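Local coordinates for protein activator of 2-hydroxyisocaproyl-CoA dehydratase (Clostridium difficile, PDB 4EHU) that transfers one electron to 2-hydroxyisocaproyl-CoA dehydratase with hydrolysis of ATP, activating that enzyme for the reductive branch of leucine fermentation, at residues Val25-Ile30 with Pro240-Ala245; Met1-Leu6 with Val16-Gly21. All coordinates share one frame; numbering follows the deposited sequence.

Contact 1: Val25-Ile30 with Pro240-Ala245; sequences VASETI and PQLTGA. With ANP (phosphoaminophosphonic acid-adenylate ester), chain D.
Q241 reaches T29 with CG anti to its backbone N (chi1 -168°) and an extended chain beyond. T29 meets it with CG2, itself anti to the backbone N, while OG1 sits beside that N (chi1 -58°). The methyl lies against the amide at the end of Q241: T29 CG2 is 3.7 Å from both Q241 OE1 and Q241 NE2. T29 OG1 and Q241 OE1 are too far apart for a direct bond. Water 1 joins them, 2.8 Å from T29 OG1 and donating a hydrogen bond of 2.8 Å to Q241 OE1. R218 NH1 also donates to that oxygen. A sodium ion lies about 3 Å from the Q241 side chain.

The other end of the amide faces the nucleotide. Q241 NE2 gives an almost straight bond of 2.9 Å to O1A on the alpha phosphate of ANP (170° at the hydrogen). The amide is thus gripped at both ends, which fixes its rotation.

Next along the chain, L242 turns its two methyls toward the strand. L242 CD1 is 3.7 Å from S27 OG. L242 CD2 packs 3.8 Å from T29 OG1 and also nears the backbone O of E28. The E28 side chain starts away from this contact, and OE1 of this poorly ordered group forms a salt bridge with K49. K14, another ATP-binding residue, lies beside T29.

Strand 23-30 is thereby joined to residues 240-242, just before helix 243-261. The arrangement belongs to the phosphate side of the nucleotide cleft in an actin-like ATPase fold, where Q241 is an ATP-binding residue.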
loop_
_atom_site.group_PDB
_atom_site.type_symbol
_atom_site.label_atom_id
_atom_site.label_comp_id
_atom_site.label_asym_id
_atom_site.label_seq_id
_atom_site.Cartn_x
_atom_site.Cartn_y
_atom_site.Cartn_z
ATOM N N VAL A 25 -37.141 -4.648 -8.339
ATOM C CA VAL A 25 -37.607 -4.723 -9.721
ATOM C C VAL A 25 -36.496 -4.350 -10.702
ATOM O O VAL A 25 -36.633 -4.545 -11.909
ATOM C CB VAL A 25 -38.874 -3.854 -9.972
ATOM C CG1 VAL A 25 -40.046 -4.375 -9.144
ATOM C CG2 VAL A 25 -38.612 -2.373 -9.674
ATOM N N ALA A 26 -35.385 -3.837 -10.181
ATOM C CA ALA A 26 -34.257 -3.472 -11.029
ATOM C C ALA A 26 -33.005 -3.242 -10.197
ATOM O O ALA A 26 -33.063 -2.792 -9.049
ATOM C CB ALA A 26 -34.578 -2.224 -11.852
ATOM N N SER A 27 -31.864 -3.576 -10.783
ATOM C CA SER A 27 -30.588 -3.300 -10.157
ATOM C C SER A 27 -29.559 -3.120 -11.252
ATOM O O SER A 27 -29.751 -3.570 -12.376
ATOM C CB SER A 27 -30.189 -4.442 -9.241
ATOM O OG SER A 27 -29.953 -5.622 -9.996
ATOM N N GLU A 28 -28.468 -2.448 -10.939
ATOM C CA GLU A 28 -27.476 -2.176 -11.956
ATOM C C GLU A 28 -26.180 -1.795 -11.288
ATOM O O GLU A 28 -26.168 -1.048 -10.308
ATOM C CB GLU A 28 -27.954 -1.054 -12.881
ATOM C CG GLU A 28 -27.011 -0.750 -14.036
ATOM C CD GLU A 28 -26.853 -1.920 -14.989
ATOM O OE1 GLU A 28 -27.781 -2.754 -15.071
ATOM O OE2 GLU A 28 -25.799 -2.010 -15.652
ATOM N N THR A 29 -25.084 -2.322 -11.816
ATOM C CA THR A 29 -23.768 -1.941 -11.352
ATOM C C THR A 29 -22.990 -1.435 -12.550
ATOM O O THR A 29 -22.990 -2.065 -13.607
ATOM C CB THR A 29 -23.038 -3.145 -10.725
ATOM O OG1 THR A 29 -23.819 -3.655 -9.636
ATOM C CG2 THR A 29 -21.650 -2.757 -10.218
ATOM N N ILE A 30 -22.353 -0.283 -12.393
ATOM C CA ILE A 30 -21.421 0.221 -13.392
ATOM C C ILE A 30 -20.072 0.391 -12.714
ATOM O O ILE A 30 -19.993 0.988 -11.645
ATOM C CB ILE A 30 -21.884 1.574 -13.965
ATOM C CG1 ILE A 30 -23.298 1.456 -14.538
ATOM C CG2 ILE A 30 -20.909 2.058 -15.020
ATOM C CD1 ILE A 30 -23.370 0.697 -15.837
ATOM N N PRO A 240 -24.233 -9.612 -3.700
ATOM C CA PRO A 240 -23.401 -9.021 -2.639
ATOM C C PRO A 240 -22.935 -7.597 -2.904
ATOM O O PRO A 240 -22.791 -6.822 -1.968
ATOM C CB PRO A 240 -22.171 -9.948 -2.595
ATOM C CG PRO A 240 -22.145 -10.571 -3.977
ATOM C CD PRO A 240 -23.582 -10.773 -4.344
ATOM N N GLN A 241 -22.702 -7.245 -4.160
ATOM C CA GLN A 241 -22.205 -5.905 -4.486
ATOM C C GLN A 241 -23.299 -4.833 -4.353
ATOM O O GLN A 241 -23.012 -3.643 -4.332
ATOM C CB GLN A 241 -21.643 -5.889 -5.911
ATOM C CG GLN A 241 -20.854 -4.631 -6.239
ATOM C CD GLN A 241 -20.126 -4.753 -7.556
ATOM O OE1 GLN A 241 -20.416 -5.649 -8.364
ATOM N NE2 GLN A 241 -19.163 -3.863 -7.781
ATOM N N LEU A 242 -24.545 -5.279 -4.235
ATOM C CA LEU A 242 -25.699 -4.386 -4.261
ATOM C C LEU A 242 -26.373 -4.161 -2.908
ATOM O O LEU A 242 -27.420 -3.492 -2.856
ATOM C CB LEU A 242 -26.739 -4.957 -5.231
ATOM C CG LEU A 242 -26.413 -4.774 -6.716
ATOM C CD1 LEU A 242 -27.163 -5.796 -7.557
ATOM C CD2 LEU A 242 -26.722 -3.344 -7.177
ATOM N N THR A 243 -25.818 -4.700 -1.824
ATOM C CA THR A 243 -26.523 -4.614 -0.544
ATOM C C THR A 243 -26.607 -3.187 -0.017
ATOM O O THR A 243 -27.555 -2.841 0.709
ATOM C CB THR A 243 -25.885 -5.502 0.534
ATOM O OG1 THR A 243 -24.476 -5.289 0.559
ATOM C CG2 THR A 243 -26.146 -6.997 0.218
ATOM N N GLY A 244 -25.628 -2.369 -0.388
ATOM C CA GLY A 244 -25.625 -0.971 0.039
ATOM C C GLY A 244 -26.756 -0.228 -0.662
ATOM O O GLY A 244 -27.486 0.565 -0.054
ATOM N N ALA A 245 -26.888 -0.455 -1.961
ATOM C CA ALA A 245 -27.968 0.180 -2.725
ATOM C C ALA A 245 -29.335 -0.316 -2.269
ATOM O O ALA A 245 -30.306 0.454 -2.225
ATOM C CB ALA A 245 -27.782 -0.066 -4.214
HETATM P PG ANP D . -15.610 1.252 -1.364
HETATM O O1G ANP D . -15.713 2.773 -1.376
HETATM O O2G ANP D . -16.793 0.654 -0.646
HETATM O O3G ANP D . -14.313 0.765 -0.849
HETATM P PB ANP D . -16.963 0.260 -3.886
HETATM O O1B ANP D . -17.094 0.988 -5.198
HETATM O O2B ANP D . -18.231 0.154 -3.038
HETATM N N3B ANP D . -15.598 0.906 -3.044
HETATM P PA ANP D . -17.470 -2.504 -4.628
HETATM O O1A ANP D . -18.378 -2.053 -5.717
HETATM O O2A ANP D . -18.012 -3.077 -3.337
HETATM O O3A ANP D . -16.505 -1.271 -4.208
HETATM O "O5'" ANP D . -16.359 -3.538 -5.158
HETATM C "C5'" ANP D . -15.434 -3.144 -6.177
HETATM C "C4'" ANP D . -14.614 -4.362 -6.591
HETATM O "O4'" ANP D . -15.227 -5.643 -6.571
HETATM C "C3'" ANP D . -13.382 -4.324 -7.476
HETATM O "O3'" ANP D . -12.297 -3.652 -6.820
HETATM C "C2'" ANP D . -13.141 -5.809 -7.767
HETATM O "O2'" ANP D . -11.985 -6.325 -7.084
HETATM C "C1'" ANP D . -14.383 -6.556 -7.281
HETATM N N9 ANP D . -15.216 -7.092 -8.373
HETATM C C8 ANP D . -16.030 -6.393 -9.190
HETATM N N7 ANP D . -16.686 -7.223 -10.039
HETATM C C5 ANP D . -16.277 -8.481 -9.740
HETATM C C6 ANP D . -16.574 -9.828 -10.231
HETATM N N6 ANP D . -17.446 -9.982 -11.257
HETATM N N1 ANP D . -15.946 -10.875 -9.637
HETATM C C2 ANP D . -15.085 -10.723 -8.621
HETATM N N3 ANP D . -14.759 -9.518 -8.128
HETATM C C4 ANP D . -15.322 -8.393 -8.635
HETATM O O HOH W 1 -23.036 -6.262 -9.115
#

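Contact 2: Met1-Leu6 with Val16-Gly21; sequences MYTMGL and VILKNG
M4 and I17 form the tight part of the contact. The M4 chain bends at its last torsion (chi3 -83°), which turns CE onto I17. M4 CE is 3.3 Å from I17 CG1 and 3.4 Å from I17 CD1, both closer than usual for carbon. Helix 38-50 covers this pair with L46.

On the same face, toward the N terminus of strand 2-8, Y2 and K19 lie side by side and point the same way. This part is looser and partly exposed. The extended K19 chain runs beside the ring, with K19 CG 3.8 Å from Y2 CE1. I17 CG2 comes equally near to Y2 CD1, and V25 of the next strand touches both Y2 and K19.

The backbones pair antiparallel. T3 and L18 exchange two hydrogen bonds, as do G5 and V16. N20 N adds another to M1 O, just before strand 2-8 begins and just after strand 13-19 ends.

The opposite face carries T3 and L18, against helix 243-261. Water 2 donates to T3 OG1 at 2.7 Å. It also donates to L18 O and accepts from G21 N.

The chemistry is therefore divided: hydrocarbon packing on the M4 face, apolar packing plus one water-linked hydroxyl on the T3 face, and regular backbone bonds between. Since T3 OG1 accepts from water 2, its own proton can go to A249 O in the helix. The buried hydroxyl is satisfied by both, which links hairpin to helix.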
loop_
_atom_site.group_PDB
_atom_site.type_symbol
_atom_site.label_atom_id
_atom_site.label_comp_id
_atom_site.label_asym_id
_atom_site.label_seq_id
_atom_site.Cartn_x
_atom_site.Cartn_y
_atom_site.Cartn_z
ATOM N N MET A 1 -45.813 1.748 -4.974
ATOM C CA MET A 1 -44.823 2.861 -4.957
ATOM C C MET A 1 -43.458 2.303 -5.321
ATOM O O MET A 1 -43.200 1.120 -5.128
ATOM C CB MET A 1 -44.743 3.497 -3.565
ATOM C CG MET A 1 -43.826 2.722 -2.592
ATOM S SD MET A 1 -43.278 3.727 -1.199
ATOM C CE MET A 1 -44.859 4.326 -0.597
ATOM N N TYR A 2 -42.580 3.151 -5.841
ATOM C CA TYR A 2 -41.188 2.751 -6.050
ATOM C C TYR A 2 -40.261 3.645 -5.260
ATOM O O TYR A 2 -40.495 4.844 -5.148
ATOM C CB TYR A 2 -40.817 2.838 -7.528
ATOM C CG TYR A 2 -41.632 1.929 -8.406
ATOM C CD1 TYR A 2 -41.247 0.612 -8.613
ATOM C CD2 TYR A 2 -42.806 2.383 -9.020
ATOM C CE1 TYR A 2 -41.992 -0.231 -9.418
ATOM C CE2 TYR A 2 -43.549 1.549 -9.820
ATOM C CZ TYR A 2 -43.140 0.242 -10.015
ATOM O OH TYR A 2 -43.884 -0.594 -10.813
ATOM N N THR A 3 -39.199 3.066 -4.710
ATOM C CA THR A 3 -38.111 3.862 -4.159
ATOM C C THR A 3 -36.795 3.419 -4.789
ATOM O O THR A 3 -36.714 2.347 -5.378
ATOM C CB THR A 3 -38.035 3.737 -2.638
ATOM O OG1 THR A 3 -37.807 2.367 -2.272
ATOM C CG2 THR A 3 -39.352 4.274 -2.011
ATOM N N MET A 4 -35.776 4.257 -4.678
ATOM C CA MET A 4 -34.481 3.961 -5.287
ATOM C C MET A 4 -33.347 4.174 -4.297
ATOM O O MET A 4 -33.364 5.122 -3.522
ATOM C CB MET A 4 -34.259 4.868 -6.497
ATOM C CG MET A 4 -32.974 4.582 -7.249
ATOM S SD MET A 4 -32.837 5.557 -8.756
ATOM C CE MET A 4 -33.794 4.561 -9.898
ATOM N N GLY A 5 -32.369 3.271 -4.343
ATOM C CA GLY A 5 -31.129 3.393 -3.593
ATOM C C GLY A 5 -29.948 3.468 -4.551
ATOM O O GLY A 5 -29.889 2.721 -5.520
ATOM N N LEU A 6 -29.031 4.394 -4.292
ATOM C CA LEU A 6 -27.805 4.521 -5.071
ATOM C C LEU A 6 -26.635 4.398 -4.114
ATOM O O LEU A 6 -26.637 5.023 -3.064
ATOM C CB LEU A 6 -27.744 5.876 -5.778
ATOM C CG LEU A 6 -28.747 6.106 -6.907
ATOM C CD1 LEU A 6 -28.646 7.542 -7.401
ATOM C CD2 LEU A 6 -28.515 5.121 -8.043
ATOM N N VAL A 16 -30.548 0.338 -7.079
ATOM C CA VAL A 16 -31.659 -0.601 -6.929
ATOM C C VAL A 16 -32.953 0.190 -6.974
ATOM O O VAL A 16 -33.029 1.256 -6.362
ATOM C CB VAL A 16 -31.599 -1.330 -5.569
ATOM C CG1 VAL A 16 -32.896 -2.064 -5.302
ATOM C CG2 VAL A 16 -30.391 -2.312 -5.529
ATOM N N ILE A 17 -33.945 -0.309 -7.717
ATOM C CA ILE A 17 -35.313 0.178 -7.588
ATOM C C ILE A 17 -36.110 -0.893 -6.859
ATOM O O ILE A 17 -36.116 -2.066 -7.257
ATOM C CB ILE A 17 -35.979 0.480 -8.955
ATOM C CG1 ILE A 17 -35.257 1.633 -9.655
ATOM C CG2 ILE A 17 -37.462 0.828 -8.753
ATOM C CD1 ILE A 17 -35.852 2.026 -10.991
ATOM N N LEU A 18 -36.766 -0.482 -5.782
ATOM C CA LEU A 18 -37.509 -1.387 -4.910
ATOM C C LEU A 18 -38.990 -1.032 -4.967
ATOM O O LEU A 18 -39.360 0.142 -4.895
ATOM C CB LEU A 18 -36.995 -1.236 -3.479
ATOM C CG LEU A 18 -37.534 -2.148 -2.380
ATOM C CD1 LEU A 18 -37.026 -3.580 -2.553
ATOM C CD2 LEU A 18 -37.096 -1.601 -1.032
ATOM N N LYS A 19 -39.834 -2.047 -5.101
ATOM C CA LYS A 19 -41.277 -1.843 -5.202
ATOM C C LYS A 19 -41.932 -2.185 -3.870
ATOM O O LYS A 19 -41.753 -3.290 -3.353
ATOM C CB LYS A 19 -41.857 -2.731 -6.305
ATOM C CG LYS A 19 -43.323 -2.421 -6.671
ATOM C CD LYS A 19 -43.827 -3.388 -7.725
ATOM C CE LYS A 19 -45.292 -3.137 -8.043
ATOM N NZ LYS A 19 -45.785 -4.035 -9.127
ATOM N N ASN A 20 -42.669 -1.224 -3.323
ATOM C CA ASN A 20 -43.386 -1.387 -2.060
ATOM C C ASN A 20 -42.505 -1.951 -0.962
ATOM O O ASN A 20 -42.961 -2.730 -0.128
ATOM C CB ASN A 20 -44.617 -2.274 -2.246
ATOM C CG ASN A 20 -45.608 -1.679 -3.213
ATOM O OD1 ASN A 20 -46.161 -2.374 -4.070
ATOM N ND2 ASN A 20 -45.825 -0.380 -3.096
ATOM N N GLY A 21 -41.240 -1.537 -0.962
ATOM C CA GLY A 21 -40.306 -1.929 0.077
ATOM C C GLY A 21 -40.062 -3.424 0.178
ATOM O O GLY A 21 -39.554 -3.903 1.188
HETATM O O HOH W 2 -40.058 0.796 -2.395
#

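In the fold
From the N terminus, strand 2-8 turns back into strand 13-19, and contact 2 closes this short hairpin. The chain then enters strand 23-30, the next strand of the same sheet. Contact 1 opens there and closes some 210 residues later, after the chain has passed through the second five-stranded sheet. The two contacts follow in series and neither nests in the other. They meet at I17, whose backbone probably bonds to V25 and A26 in a classic beta bulge. They meet again where A245 packs on V16 and G5. Together they tie the 240-245 segment to the N-terminal sheet.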